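Local coordinates for protein glucuronan lyase A (Trichoderma reesei, PDB 2ZZJ) that probably cleaves beta-1,4-linked glucuronan within the chain, as an endo-acting polysaccharide lyase of the beta-jelly-roll type, and carries a bound calcium ion, at residues A94-A99 and D105-T110; F193-G198 and V224-T229; N117-R122 and I170-A175; P141-V146 and K176-Y181. All coordinates share one frame; numbering follows the deposited sequence.

Contact 1: residues A94-A99 and D105-T110; sequences ANRPGA and DWMPST
With CG trans to the backbone N in Asn95 (chi1 -174°), and CG beside the backbone N in Trp106 (chi1 -72°), opposite the carbonyl carbon, the two side chains rise together on one face of a beta hairpin, where they form a non-hydrogen-bonded antiparallel pair. Asn95 CB lies 3.5 Å from the centroid of the six-membered ring of Trp106, over the face in a CH-pi contact, and the amide plane stacks on the indole at 11°. Without the indole, as with an alanine here, Asn95 CB is likely to lose its packing surface and the amide to turn more freely.

The next pair toward the core, Ala94 and Met107, is hydrogen-bonded: Ala94 N reaches Met107 O at 3.2 Å, and Met107 N reaches Ala94 O at 2.9 Å. Met107 turns to the face opposite the indole. On the loop side Arg96 N donates to Asp105 O at 2.9 Å, after which the chain enters a type II turn from Arg96 to Ala99. Gly98 suits this turn, since a CB there would press on the preceding carbonyl. Its N donates to Asp105 OD1 at 2.9 Å from above the carboxylate plane, while Asp105 OD2 receives Gly100 N, so the aspartate braces the connecting loop with both oxygens.

Arg96 sends its guanidinium elsewhere, to a salt bridge with Asp189, yet remains linked to this hairpin by one water, which accepts from Arg96 NH1 at 2.8 Å in the guanidinium plane and donates to Asp105 O at 2.9 Å.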
loop_
_atom_site.group_PDB
_atom_site.type_symbol
_atom_site.label_atom_id
_atom_site.label_comp_id
_atom_site.label_asym_id
_atom_site.label_seq_id
_atom_site.Cartn_x
_atom_site.Cartn_y
_atom_site.Cartn_z
ATOM N N ALA A 94 3.803 -6.845 8.655
ATOM C CA ALA A 94 3.690 -7.959 9.602
ATOM C C ALA A 94 4.025 -7.493 11.010
ATOM O O ALA A 94 4.914 -6.661 11.195
ATOM C CB ALA A 94 4.635 -9.052 9.232
ATOM N N ASN A 95 3.324 -8.050 11.984
ATOM C CA ASN A 95 3.734 -7.947 13.370
ATOM C C ASN A 95 4.606 -9.154 13.673
ATOM O O ASN A 95 4.205 -10.312 13.444
ATOM C CB ASN A 95 2.526 -7.898 14.299
ATOM C CG ASN A 95 2.916 -7.643 15.752
ATOM O OD1 ASN A 95 3.935 -7.013 16.036
ATOM N ND2 ASN A 95 2.100 -8.117 16.666
ATOM N N ARG A 96 5.818 -8.867 14.140
ATOM C CA ARG A 96 6.835 -9.867 14.330
ATOM C C ARG A 96 7.309 -9.810 15.792
ATOM O O ARG A 96 8.484 -9.487 16.039
ATOM C CB ARG A 96 7.992 -9.569 13.390
ATOM C CG ARG A 96 7.650 -9.748 11.940
ATOM C CD ARG A 96 8.688 -9.166 11.049
ATOM N NE ARG A 96 9.894 -9.982 10.922
ATOM C CZ ARG A 96 11.112 -9.567 11.276
ATOM N NH1 ARG A 96 11.275 -8.345 11.784
ATOM N NH2 ARG A 96 12.172 -10.362 11.094
ATOM N N PRO A 97 6.415 -10.152 16.752
ATOM C CA PRO A 97 6.664 -9.890 18.186
ATOM C C PRO A 97 7.870 -10.697 18.683
ATOM O O PRO A 97 7.946 -11.915 18.438
ATOM C CB PRO A 97 5.376 -10.349 18.876
ATOM C CG PRO A 97 4.367 -10.597 17.772
ATOM C CD PRO A 97 5.161 -10.901 16.546
ATOM N N GLY A 98 8.815 -9.992 19.320
ATOM C CA GLY A 98 10.076 -10.564 19.773
ATOM C C GLY A 98 11.240 -10.416 18.807
ATOM O O GLY A 98 12.341 -10.911 19.093
ATOM N N ALA A 99 11.027 -9.755 17.660
ATOM C CA ALA A 99 12.132 -9.551 16.699
ATOM C C ALA A 99 13.203 -8.650 17.323
ATOM O O ALA A 99 14.423 -8.872 17.158
ATOM C CB ALA A 99 11.625 -8.948 15.368
ATOM N N ASP A 105 7.537 -3.973 16.981
ATOM C CA ASP A 105 7.807 -5.187 16.217
ATOM C C ASP A 105 7.031 -5.268 14.910
ATOM O O ASP A 105 7.144 -6.269 14.196
ATOM C CB ASP A 105 7.620 -6.463 17.061
ATOM C CG ASP A 105 8.808 -6.744 18.006
ATOM O OD1 ASP A 105 8.522 -7.150 19.153
ATOM O OD2 ASP A 105 9.999 -6.590 17.611
ATOM N N TRP A 106 6.279 -4.214 14.602
ATOM C CA TRP A 106 5.601 -4.107 13.301
ATOM C C TRP A 106 6.614 -3.670 12.280
ATOM O O TRP A 106 7.311 -2.674 12.499
ATOM C CB TRP A 106 4.495 -3.074 13.359
ATOM C CG TRP A 106 3.332 -3.510 14.124
ATOM C CD1 TRP A 106 3.117 -3.327 15.465
ATOM C CD2 TRP A 106 2.196 -4.225 13.627
ATOM N NE1 TRP A 106 1.912 -3.887 15.833
ATOM C CE2 TRP A 106 1.323 -4.438 14.723
ATOM C CE3 TRP A 106 1.830 -4.719 12.361
ATOM C CZ2 TRP A 106 0.102 -5.111 14.590
ATOM C CZ3 TRP A 106 0.620 -5.377 12.229
ATOM C CH2 TRP A 106 -0.233 -5.571 13.340
ATOM N N MET A 107 6.725 -4.412 11.183
ATOM C CA MET A 107 7.624 -4.035 10.113
ATOM C C MET A 107 6.875 -4.007 8.793
ATOM O O MET A 107 6.462 -5.064 8.298
ATOM C CB MET A 107 8.792 -5.003 9.982
ATOM C CG MET A 107 9.936 -4.444 9.215
ATOM S SD MET A 107 10.918 -5.652 8.378
ATOM C CE MET A 107 9.909 -6.041 6.929
ATOM N N PRO A 108 6.691 -2.805 8.225
ATOM C CA PRO A 108 6.211 -2.805 6.830
ATOM C C PRO A 108 7.303 -3.270 5.900
ATOM O O PRO A 108 8.486 -2.917 6.082
ATOM C CB PRO A 108 5.881 -1.326 6.551
ATOM C CG PRO A 108 6.699 -0.516 7.578
ATOM C CD PRO A 108 6.870 -1.448 8.788
ATOM N N SER A 109 6.937 -4.046 4.890
ATOM C CA SER A 109 7.900 -4.386 3.860
ATOM C C SER A 109 7.681 -3.518 2.625
ATOM O O SER A 109 8.139 -2.356 2.554
ATOM C CB SER A 109 7.864 -5.889 3.525
ATOM O OG SER A 109 6.568 -6.355 3.159
ATOM N N THR A 110 7.000 -4.079 1.637
ATOM C CA THR A 110 6.723 -3.311 0.439
ATOM C C THR A 110 5.644 -2.274 0.768
ATOM O O THR A 110 4.667 -2.569 1.473
ATOM C CB THR A 110 6.347 -4.214 -0.759
ATOM O OG1 THR A 110 7.555 -4.738 -1.364
ATOM C CG2 THR A 110 5.578 -3.461 -1.825
HETATM O O HOH W 1 4.860 -5.372 18.035
HETATM O O HOH W 2 9.849 -6.340 13.158
#

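Contact 2: residues F193-G198 and V224-T229; sequences FQFRVG and VAVGTT
Phe195 directs its CB toward strand 224-227 from the facing sheet of the jelly roll, and its ring bridges the interior to two valines. The CB itself is still 5.2 Å from Val226 CG2, so contact begins further out. With CG trans to the backbone N (chi1 174°), one side of the ring is carried to the valines: CD2 meets Val226 CG2 at 4.0 Å, and CE2 meets Val224 CG1 at 3.8 Å. Both methyls approach the ring obliquely. Beyond CE2, CZ lies farther from Val224 CG1 than CE2 does, which places the closest approach before the tip. The ring also stacks with Phe92 and meets Tyr70 at a steep angle.

Val224 divides its branches: while CG1 serves Phe195, CG2 packs against Val197 CG2 at 4.2 Å. All four touching residues are buried and apolar, and the closest approach of 9.9 Å between the strand axes is evidence of face-to-face sheet packing rather than strand pairing. On the other face of strand 193-197, Arg196 grips Gln194 OE1 side-on with NE (2.8 Å) and NH2 (3.0 Å), while its NH1 forms a salt bridge with Glu55.

The calcium ion lies about 9 Å from the Val224 side chain, and its ligand Asp222 stands two residues earlier on the same strand. Strand 192-197 runs between strands 53-63 and 86-95 in one sheet; strand 216-227 lies in the other beside strand 66-76, whose Gln68, Tyr70 and Phe72 adjoin the two valines.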
loop_
_atom_site.group_PDB
_atom_site.type_symbol
_atom_site.label_atom_id
_atom_site.label_comp_id
_atom_site.label_asym_id
_atom_site.label_seq_id
_atom_site.Cartn_x
_atom_site.Cartn_y
_atom_site.Cartn_z
ATOM N N PHE A 193 2.470 -11.479 6.262
ATOM C CA PHE A 193 2.306 -10.017 6.134
ATOM C C PHE A 193 0.888 -9.716 5.688
ATOM O O PHE A 193 0.377 -10.378 4.760
ATOM C CB PHE A 193 3.239 -9.520 5.063
ATOM C CG PHE A 193 4.671 -9.346 5.519
ATOM C CD1 PHE A 193 5.146 -8.077 5.858
ATOM C CD2 PHE A 193 5.552 -10.448 5.597
ATOM C CE1 PHE A 193 6.479 -7.897 6.255
ATOM C CE2 PHE A 193 6.901 -10.282 5.987
ATOM C CZ PHE A 193 7.363 -9.019 6.328
ATOM N N GLN A 194 0.266 -8.721 6.315
ATOM C CA GLN A 194 -1.044 -8.236 5.894
ATOM C C GLN A 194 -0.871 -7.437 4.609
ATOM O O GLN A 194 0.205 -6.912 4.342
ATOM C CB GLN A 194 -1.637 -7.301 6.935
ATOM C CG GLN A 194 -1.628 -7.816 8.362
ATOM C CD GLN A 194 -2.145 -6.789 9.298
ATOM O OE1 GLN A 194 -2.090 -5.589 9.018
ATOM N NE2 GLN A 194 -2.658 -7.237 10.446
ATOM N N PHE A 195 -1.938 -7.364 3.815
ATOM C CA PHE A 195 -1.975 -6.462 2.666
ATOM C C PHE A 195 -3.009 -5.417 3.044
ATOM O O PHE A 195 -4.189 -5.743 3.272
ATOM C CB PHE A 195 -2.396 -7.229 1.421
ATOM C CG PHE A 195 -2.596 -6.358 0.212
ATOM C CD1 PHE A 195 -1.692 -5.331 -0.090
ATOM C CD2 PHE A 195 -3.708 -6.561 -0.618
ATOM C CE1 PHE A 195 -1.860 -4.513 -1.236
ATOM C CE2 PHE A 195 -3.900 -5.737 -1.784
ATOM C CZ PHE A 195 -2.986 -4.727 -2.077
ATOM N N ARG A 196 -2.567 -4.167 3.161
ATOM C CA ARG A 196 -3.470 -3.082 3.493
ATOM C C ARG A 196 -3.590 -2.111 2.324
ATOM O O ARG A 196 -2.579 -1.806 1.637
ATOM C CB ARG A 196 -2.955 -2.291 4.684
ATOM C CG ARG A 196 -2.716 -3.134 5.928
ATOM C CD ARG A 196 -2.386 -2.193 7.032
ATOM N NE ARG A 196 -2.102 -2.909 8.271
ATOM C CZ ARG A 196 -1.615 -2.314 9.354
ATOM N NH1 ARG A 196 -1.365 -0.993 9.351
ATOM N NH2 ARG A 196 -1.364 -3.048 10.431
ATOM N N VAL A 197 -4.809 -1.618 2.103
ATOM C CA VAL A 197 -4.957 -0.469 1.200
ATOM C C VAL A 197 -5.578 0.696 1.965
ATOM O O VAL A 197 -6.469 0.508 2.820
ATOM C CB VAL A 197 -5.697 -0.782 -0.162
ATOM C CG1 VAL A 197 -4.989 -1.903 -0.957
ATOM C CG2 VAL A 197 -7.200 -1.056 0.048
ATOM N N GLY A 198 -5.117 1.907 1.678
ATOM C CA GLY A 198 -5.697 3.061 2.335
ATOM C C GLY A 198 -4.734 4.214 2.496
ATOM O O GLY A 198 -3.520 4.064 2.293
ATOM N N VAL A 224 -10.254 -4.426 -5.451
ATOM C CA VAL A 224 -9.015 -4.969 -4.888
ATOM C C VAL A 224 -9.059 -6.483 -4.986
ATOM O O VAL A 224 -10.123 -7.091 -4.737
ATOM C CB VAL A 224 -8.835 -4.560 -3.392
ATOM C CG1 VAL A 224 -7.431 -4.978 -2.873
ATOM C CG2 VAL A 224 -9.034 -3.029 -3.197
ATOM N N ALA A 225 -7.928 -7.099 -5.333
ATOM C CA ALA A 225 -7.873 -8.554 -5.520
ATOM C C ALA A 225 -6.475 -9.079 -5.235
ATOM O O ALA A 225 -5.469 -8.347 -5.448
ATOM C CB ALA A 225 -8.289 -8.956 -6.969
ATOM N N VAL A 226 -6.432 -10.344 -4.770
ATOM C CA VAL A 226 -5.184 -11.085 -4.621
ATOM C C VAL A 226 -5.420 -12.408 -5.334
ATOM O O VAL A 226 -6.499 -13.000 -5.202
ATOM C CB VAL A 226 -4.792 -11.353 -3.121
ATOM C CG1 VAL A 226 -3.409 -12.044 -3.064
ATOM C CG2 VAL A 226 -4.796 -10.035 -2.303
ATOM N N GLY A 227 -4.446 -12.851 -6.116
ATOM C CA GLY A 227 -4.615 -14.078 -6.888
ATOM C C GLY A 227 -3.323 -14.564 -7.482
ATOM O O GLY A 227 -2.237 -14.083 -7.129
ATOM N N THR A 228 -3.442 -15.514 -8.408
ATOM C CA THR A 228 -2.263 -16.208 -8.925
ATOM C C THR A 228 -1.939 -15.874 -10.367
ATOM O O THR A 228 -0.919 -16.313 -10.878
ATOM C CB THR A 228 -2.378 -17.747 -8.757
ATOM O OG1 THR A 228 -3.486 -18.219 -9.499
ATOM C CG2 THR A 228 -2.610 -18.104 -7.284
ATOM N N THR A 229 -2.791 -15.078 -11.012
ATOM C CA THR A 229 -2.526 -14.606 -12.388
ATOM C C THR A 229 -2.773 -13.101 -12.474
ATOM O O THR A 229 -3.435 -12.532 -11.596
ATOM C CB THR A 229 -3.398 -15.351 -13.429
ATOM O OG1 THR A 229 -4.777 -14.940 -13.337
ATOM C CG2 THR A 229 -3.314 -16.878 -13.197
#

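Contact 3: residues N117-R122 and I170-A175; sequences NQLYSR and IWFDGA
Phe172 N donates to Ala175 O at 2.8 Å, and Ala175 N answers to Phe172 O at 3.1 Å; the reciprocal pair closes a type I' turn and sets Phe172 at the last rung of its strand, facing Leu119 across the interior of the sandwich. Leu119 CD2 comes obliquely to Phe172 CD1 at 3.8 Å. Asp173 OD1, held by Arg153 N, lies 3.9 Å above one face of the Phe172 ring. The ring also stacks with His152, which binds Asp173 OD2 through ND1.

Two residues along each strand the contact is smaller: Ile170, extended through chi2 (180°), pushes CD1 to within 3.9 Å of Ser121 CB. The hydroxyl of Ser121 goes to Met111 O on the neighbouring strand 106-115, and CB is the serine atom nearest the isoleucine methyl. CA atoms of Leu119 and Phe172 stand 9.2 Å apart, a separation filled by side chains and too wide for strand pairing.

The four touching residues are buried, and their meeting points are all carbon. The chemistry therefore implies cohesion by shape and exclusion of water, with the buried serine hydroxyl satisfied inside its own sheet.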
loop_
_atom_site.group_PDB
_atom_site.type_symbol
_atom_site.label_atom_id
_atom_site.label_comp_id
_atom_site.label_asym_id
_atom_site.label_seq_id
_atom_site.Cartn_x
_atom_site.Cartn_y
_atom_site.Cartn_z
ATOM N N ASN A 117 4.163 14.272 -7.591
ATOM C CA ASN A 117 3.127 13.646 -8.437
ATOM C C ASN A 117 3.538 12.267 -8.945
ATOM O O ASN A 117 3.094 11.813 -9.997
ATOM C CB ASN A 117 2.716 14.557 -9.606
ATOM C CG ASN A 117 3.816 14.733 -10.615
ATOM O OD1 ASN A 117 4.980 14.447 -10.342
ATOM N ND2 ASN A 117 3.449 15.209 -11.807
ATOM N N GLN A 118 4.373 11.595 -8.178
ATOM C CA GLN A 118 4.967 10.356 -8.645
ATOM C C GLN A 118 4.598 9.191 -7.732
ATOM O O GLN A 118 4.598 9.354 -6.513
ATOM C CB GLN A 118 6.481 10.530 -8.664
ATOM C CG GLN A 118 6.956 11.582 -9.688
ATOM C CD GLN A 118 6.742 11.081 -11.110
ATOM O OE1 GLN A 118 6.176 11.780 -11.956
ATOM N NE2 GLN A 118 7.112 9.842 -11.345
ATOM N N LEU A 119 4.291 8.039 -8.337
ATOM C CA LEU A 119 4.165 6.768 -7.604
ATOM C C LEU A 119 5.534 6.217 -7.251
ATOM O O LEU A 119 6.376 6.019 -8.146
ATOM C CB LEU A 119 3.475 5.721 -8.453
ATOM C CG LEU A 119 2.886 4.482 -7.766
ATOM C CD1 LEU A 119 1.647 4.875 -7.000
ATOM C CD2 LEU A 119 2.563 3.398 -8.792
ATOM N N TYR A 120 5.738 5.946 -5.969
ATOM C CA TYR A 120 6.938 5.289 -5.473
ATOM C C TYR A 120 6.609 3.906 -4.908
ATOM O O TYR A 120 5.515 3.696 -4.378
ATOM C CB TYR A 120 7.471 6.091 -4.290
ATOM C CG TYR A 120 8.359 7.263 -4.634
ATOM C CD1 TYR A 120 9.607 7.393 -4.016
ATOM C CD2 TYR A 120 7.943 8.244 -5.541
ATOM C CE1 TYR A 120 10.446 8.467 -4.305
ATOM C CE2 TYR A 120 8.788 9.344 -5.834
ATOM C CZ TYR A 120 10.030 9.430 -5.203
ATOM O OH TYR A 120 10.868 10.510 -5.482
ATOM N N SER A 121 7.567 2.979 -4.934
ATOM C CA SER A 121 7.403 1.760 -4.145
ATOM C C SER A 121 8.743 1.342 -3.604
ATOM O O SER A 121 9.740 2.046 -3.818
ATOM C CB SER A 121 6.721 0.620 -4.926
ATOM O OG SER A 121 6.337 -0.429 -4.027
ATOM N N ARG A 122 8.768 0.230 -2.884
ATOM C CA ARG A 122 10.018 -0.285 -2.324
ATOM C C ARG A 122 9.825 -1.728 -1.976
ATOM O O ARG A 122 8.699 -2.203 -1.941
ATOM C CB ARG A 122 10.348 0.469 -1.039
ATOM C CG ARG A 122 9.419 0.162 0.085
ATOM C CD ARG A 122 9.694 0.996 1.322
ATOM N NE ARG A 122 9.384 0.221 2.507
ATOM C CZ ARG A 122 9.730 0.564 3.746
ATOM N NH1 ARG A 122 9.401 -0.208 4.767
ATOM N NH2 ARG A 122 10.417 1.689 3.971
ATOM N N ILE A 170 5.621 -4.261 -11.548
ATOM C CA ILE A 170 4.497 -3.337 -11.316
ATOM C C ILE A 170 3.969 -2.799 -12.651
ATOM O O ILE A 170 4.749 -2.400 -13.531
ATOM C CB ILE A 170 4.932 -2.133 -10.446
ATOM C CG1 ILE A 170 5.521 -2.596 -9.104
ATOM C CG2 ILE A 170 3.744 -1.127 -10.236
ATOM C CD1 ILE A 170 5.998 -1.467 -8.156
ATOM N N TRP A 171 2.638 -2.764 -12.779
ATOM C CA TRP A 171 1.932 -2.185 -13.907
ATOM C C TRP A 171 1.127 -1.005 -13.374
ATOM O O TRP A 171 0.584 -1.074 -12.239
ATOM C CB TRP A 171 0.928 -3.175 -14.509
ATOM C CG TRP A 171 1.505 -4.238 -15.374
ATOM C CD1 TRP A 171 1.492 -4.281 -16.754
ATOM C CD2 TRP A 171 2.161 -5.424 -14.941
ATOM N NE1 TRP A 171 2.112 -5.431 -17.190
ATOM C CE2 TRP A 171 2.521 -6.156 -16.105
ATOM C CE3 TRP A 171 2.452 -5.965 -13.685
ATOM C CZ2 TRP A 171 3.176 -7.392 -16.041
ATOM C CZ3 TRP A 171 3.102 -7.223 -13.623
ATOM C CH2 TRP A 171 3.473 -7.898 -14.797
ATOM N N PHE A 172 1.037 0.056 -14.174
ATOM C CA PHE A 172 0.237 1.244 -13.815
ATOM C C PHE A 172 -0.632 1.595 -15.025
ATOM O O PHE A 172 -0.107 1.762 -16.142
ATOM C CB PHE A 172 1.147 2.419 -13.453
ATOM C CG PHE A 172 0.407 3.642 -12.968
ATOM C CD1 PHE A 172 -0.003 3.744 -11.632
ATOM C CD2 PHE A 172 0.122 4.696 -13.841
ATOM C CE1 PHE A 172 -0.701 4.888 -11.192
ATOM C CE2 PHE A 172 -0.559 5.824 -13.412
ATOM C CZ PHE A 172 -0.971 5.926 -12.088
ATOM N N ASP A 173 -1.937 1.673 -14.825
ATOM C CA ASP A 173 -2.886 1.970 -15.904
ATOM C C ASP A 173 -2.655 1.126 -17.166
ATOM O O ASP A 173 -2.705 1.634 -18.298
ATOM C CB ASP A 173 -2.908 3.477 -16.227
ATOM C CG ASP A 173 -3.446 4.303 -15.071
ATOM O OD1 ASP A 173 -3.843 3.695 -14.057
ATOM O OD2 ASP A 173 -3.522 5.538 -15.172
ATOM N N GLY A 174 -2.375 -0.150 -16.958
ATOM C CA GLY A 174 -2.381 -1.114 -18.059
ATOM C C GLY A 174 -1.026 -1.303 -18.712
ATOM O O GLY A 174 -0.874 -2.171 -19.587
ATOM N N ALA A 175 -0.043 -0.522 -18.269
ATOM C CA ALA A 175 1.312 -0.594 -18.802
ATOM C C ALA A 175 2.323 -1.086 -17.763
ATOM O O ALA A 175 2.276 -0.668 -16.611
ATOM C CB ALA A 175 1.700 0.781 -19.335
#

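Contact 4: residues P141-V146 and K176-Y181; sequences PNLATV and KVHEEY
Leu143 and Val177 make the tight part of this contact, where the backbone carbonyl rather than a methyl leads: Leu143 O sits 3.4 Å from Val177 CB, and both CG1 and CG2 of the valine flank the same oxygen at 3.7 Å. The leucine then reaches past the valine with CD2, which rests 3.8 Å from His178 CB and nearly as close to the ring atoms CG and ND1. Both partners can be met because Val177 and His178 form a classic beta bulge opposite Ile170, which turns two successive side chains toward Leu143.

A hydrogen bond holds the imidazole at NE2. His178 NE2 donates to Glu180 OE2 at 2.7 Å in the ring plane and almost straight (172°), and Glu180 is also held by Arg140 and Tyr123. Were His178 cut back to an alanine, Glu180 OE2 would probably lose its NE2 donor and Leu143 CD2 would face a gap in place of the ring.

The loose side faces solvent. There Glu179 OE2 accepts from Tyr181 OH at 2.8 Å and forms a salt bridge, weak as a hydrogen bond, with Lys176 NZ at 3.2 Å, without touching segment 141-146.

Strand 175-183 pairs with strand 166-172 in one sheet and strand 135-145 with strand 118-126 in the other, so the contact joins the two sheets at a partly exposed margin of the sandwich.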
loop_
_atom_site.group_PDB
_atom_site.type_symbol
_atom_site.label_atom_id
_atom_site.label_comp_id
_atom_site.label_asym_id
_atom_site.label_seq_id
_atom_site.Cartn_x
_atom_site.Cartn_y
_atom_site.Cartn_z
ATOM N N PRO A 141 11.785 4.861 -7.231
ATOM C CA PRO A 141 11.033 6.087 -7.347
ATOM C C PRO A 141 10.432 6.256 -8.726
ATOM O O PRO A 141 10.818 5.540 -9.651
ATOM C CB PRO A 141 12.112 7.153 -7.123
ATOM C CG PRO A 141 13.328 6.549 -7.792
ATOM C CD PRO A 141 13.235 5.082 -7.485
ATOM N N ASN A 142 9.500 7.197 -8.842
ATOM C CA ASN A 142 9.037 7.742 -10.107
ATOM C C ASN A 142 8.568 6.650 -11.044
ATOM O O ASN A 142 8.880 6.668 -12.238
ATOM C CB ASN A 142 10.145 8.589 -10.778
ATOM C CG ASN A 142 10.731 9.614 -9.826
ATOM O OD1 ASN A 142 9.987 10.368 -9.190
ATOM N ND2 ASN A 142 12.068 9.648 -9.716
ATOM N N LEU A 143 7.812 5.701 -10.497
ATOM C CA LEU A 143 7.292 4.605 -11.319
ATOM C C LEU A 143 6.323 5.087 -12.366
ATOM O O LEU A 143 6.245 4.524 -13.477
ATOM C CB LEU A 143 6.633 3.537 -10.452
ATOM C CG LEU A 143 7.504 2.922 -9.362
ATOM C CD1 LEU A 143 6.678 2.075 -8.406
ATOM C CD2 LEU A 143 8.584 2.076 -10.037
ATOM N N ALA A 144 5.550 6.105 -12.006
ATOM C CA ALA A 144 4.560 6.680 -12.889
ATOM C C ALA A 144 4.135 8.016 -12.364
ATOM O O ALA A 144 4.027 8.216 -11.143
ATOM C CB ALA A 144 3.321 5.795 -13.004
ATOM N N THR A 145 3.863 8.921 -13.297
ATOM C CA THR A 145 3.191 10.178 -13.001
ATOM C C THR A 145 1.720 9.911 -12.690
ATOM O O THR A 145 0.999 9.214 -13.439
ATOM C CB THR A 145 3.309 11.161 -14.208
ATOM O OG1 THR A 145 4.696 11.343 -14.491
ATOM C CG2 THR A 145 2.725 12.480 -13.850
ATOM N N VAL A 146 1.272 10.464 -11.576
ATOM C CA VAL A 146 -0.070 10.229 -11.113
ATOM C C VAL A 146 -0.904 11.495 -11.261
ATOM O O VAL A 146 -0.591 12.529 -10.628
ATOM C CB VAL A 146 -0.075 9.765 -9.608
ATOM C CG1 VAL A 146 -1.465 9.484 -9.173
ATOM C CG2 VAL A 146 0.815 8.530 -9.405
ATOM N N LYS A 176 3.234 -1.978 -18.164
ATOM C CA LYS A 176 4.304 -2.396 -17.283
ATOM C C LYS A 176 5.187 -1.184 -17.090
ATOM O O LYS A 176 5.638 -0.591 -18.092
ATOM C CB LYS A 176 5.124 -3.520 -17.911
ATOM C CG LYS A 176 6.102 -4.191 -16.961
ATOM C CD LYS A 176 6.723 -5.455 -17.614
ATOM C CE LYS A 176 6.216 -6.696 -16.914
ATOM N NZ LYS A 176 6.347 -7.993 -17.690
ATOM N N VAL A 177 5.397 -0.798 -15.830
ATOM C CA VAL A 177 6.257 0.356 -15.504
ATOM C C VAL A 177 7.496 -0.018 -14.731
ATOM O O VAL A 177 8.399 0.804 -14.575
ATOM C CB VAL A 177 5.519 1.511 -14.764
ATOM C CG1 VAL A 177 4.433 2.090 -15.649
ATOM C CG2 VAL A 177 5.017 1.054 -13.396
ATOM N N HIS A 178 7.560 -1.246 -14.225
ATOM C CA HIS A 178 8.745 -1.657 -13.520
ATOM C C HIS A 178 8.862 -3.155 -13.536
ATOM O O HIS A 178 7.888 -3.856 -13.329
ATOM C CB HIS A 178 8.726 -1.163 -12.064
ATOM C CG HIS A 178 10.028 -1.352 -11.345
ATOM N ND1 HIS A 178 11.102 -0.505 -11.522
ATOM C CD2 HIS A 178 10.441 -2.302 -10.471
ATOM C CE1 HIS A 178 12.113 -0.916 -10.771
ATOM N NE2 HIS A 178 11.744 -2.010 -10.136
ATOM N N GLU A 179 10.061 -3.670 -13.791
ATOM C CA GLU A 179 10.280 -5.075 -13.523
ATOM C C GLU A 179 11.733 -5.297 -13.195
ATOM O O GLU A 179 12.627 -4.670 -13.789
ATOM C CB GLU A 179 9.764 -5.962 -14.666
ATOM C CG GLU A 179 10.807 -6.542 -15.599
ATOM C CD GLU A 179 10.258 -6.834 -16.973
ATOM O OE1 GLU A 179 10.584 -6.056 -17.891
ATOM O OE2 GLU A 179 9.483 -7.799 -17.125
ATOM N N GLU A 180 11.961 -6.122 -12.201
ATOM C CA GLU A 180 13.309 -6.541 -11.889
ATOM C C GLU A 180 13.282 -7.968 -11.369
ATOM O O GLU A 180 12.302 -8.403 -10.751
ATOM C CB GLU A 180 13.994 -5.560 -10.933
ATOM C CG GLU A 180 13.449 -5.533 -9.539
ATOM C CD GLU A 180 14.088 -4.424 -8.720
ATOM O OE1 GLU A 180 15.222 -4.624 -8.247
ATOM O OE2 GLU A 180 13.470 -3.353 -8.549
ATOM N N TYR A 181 14.358 -8.711 -11.664
ATOM C CA TYR A 181 14.434 -10.151 -11.402
ATOM C C TYR A 181 15.611 -10.525 -10.508
ATOM O O TYR A 181 16.521 -9.720 -10.298
ATOM C CB TYR A 181 14.523 -10.908 -12.724
ATOM C CG TYR A 181 13.269 -10.757 -13.531
ATOM C CD1 TYR A 181 12.188 -11.634 -13.353
ATOM C CD2 TYR A 181 13.127 -9.695 -14.423
ATOM C CE1 TYR A 181 11.005 -11.469 -14.089
ATOM C CE2 TYR A 181 11.965 -9.523 -15.144
ATOM C CZ TYR A 181 10.905 -10.408 -14.969
ATOM O OH TYR A 181 9.752 -10.215 -15.706
#

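Overall arrangement
From the N terminus, contact 1 comes first, closing the short connection of the hairpin between strands 86-95 and 106-115. After strand 106-115 the chain turns back into the neighbouring strand 118-126, where Ser109 O and Thr110 OG1 meet Arg122 of contact 3. Contact 3 closes on 170-175 only after contact 4 has opened at 141-146, and contact 4 closes at 176-181: the two cross, their centres about 5 Å apart. Contact 2 follows in series, joining 193-198 to 224-229 near the calcium site. Contact 1 lies within one sheet, touching contact 2 through Phe193 and Arg196, whereas contacts 2, 3 and 4 tie the two sheets together.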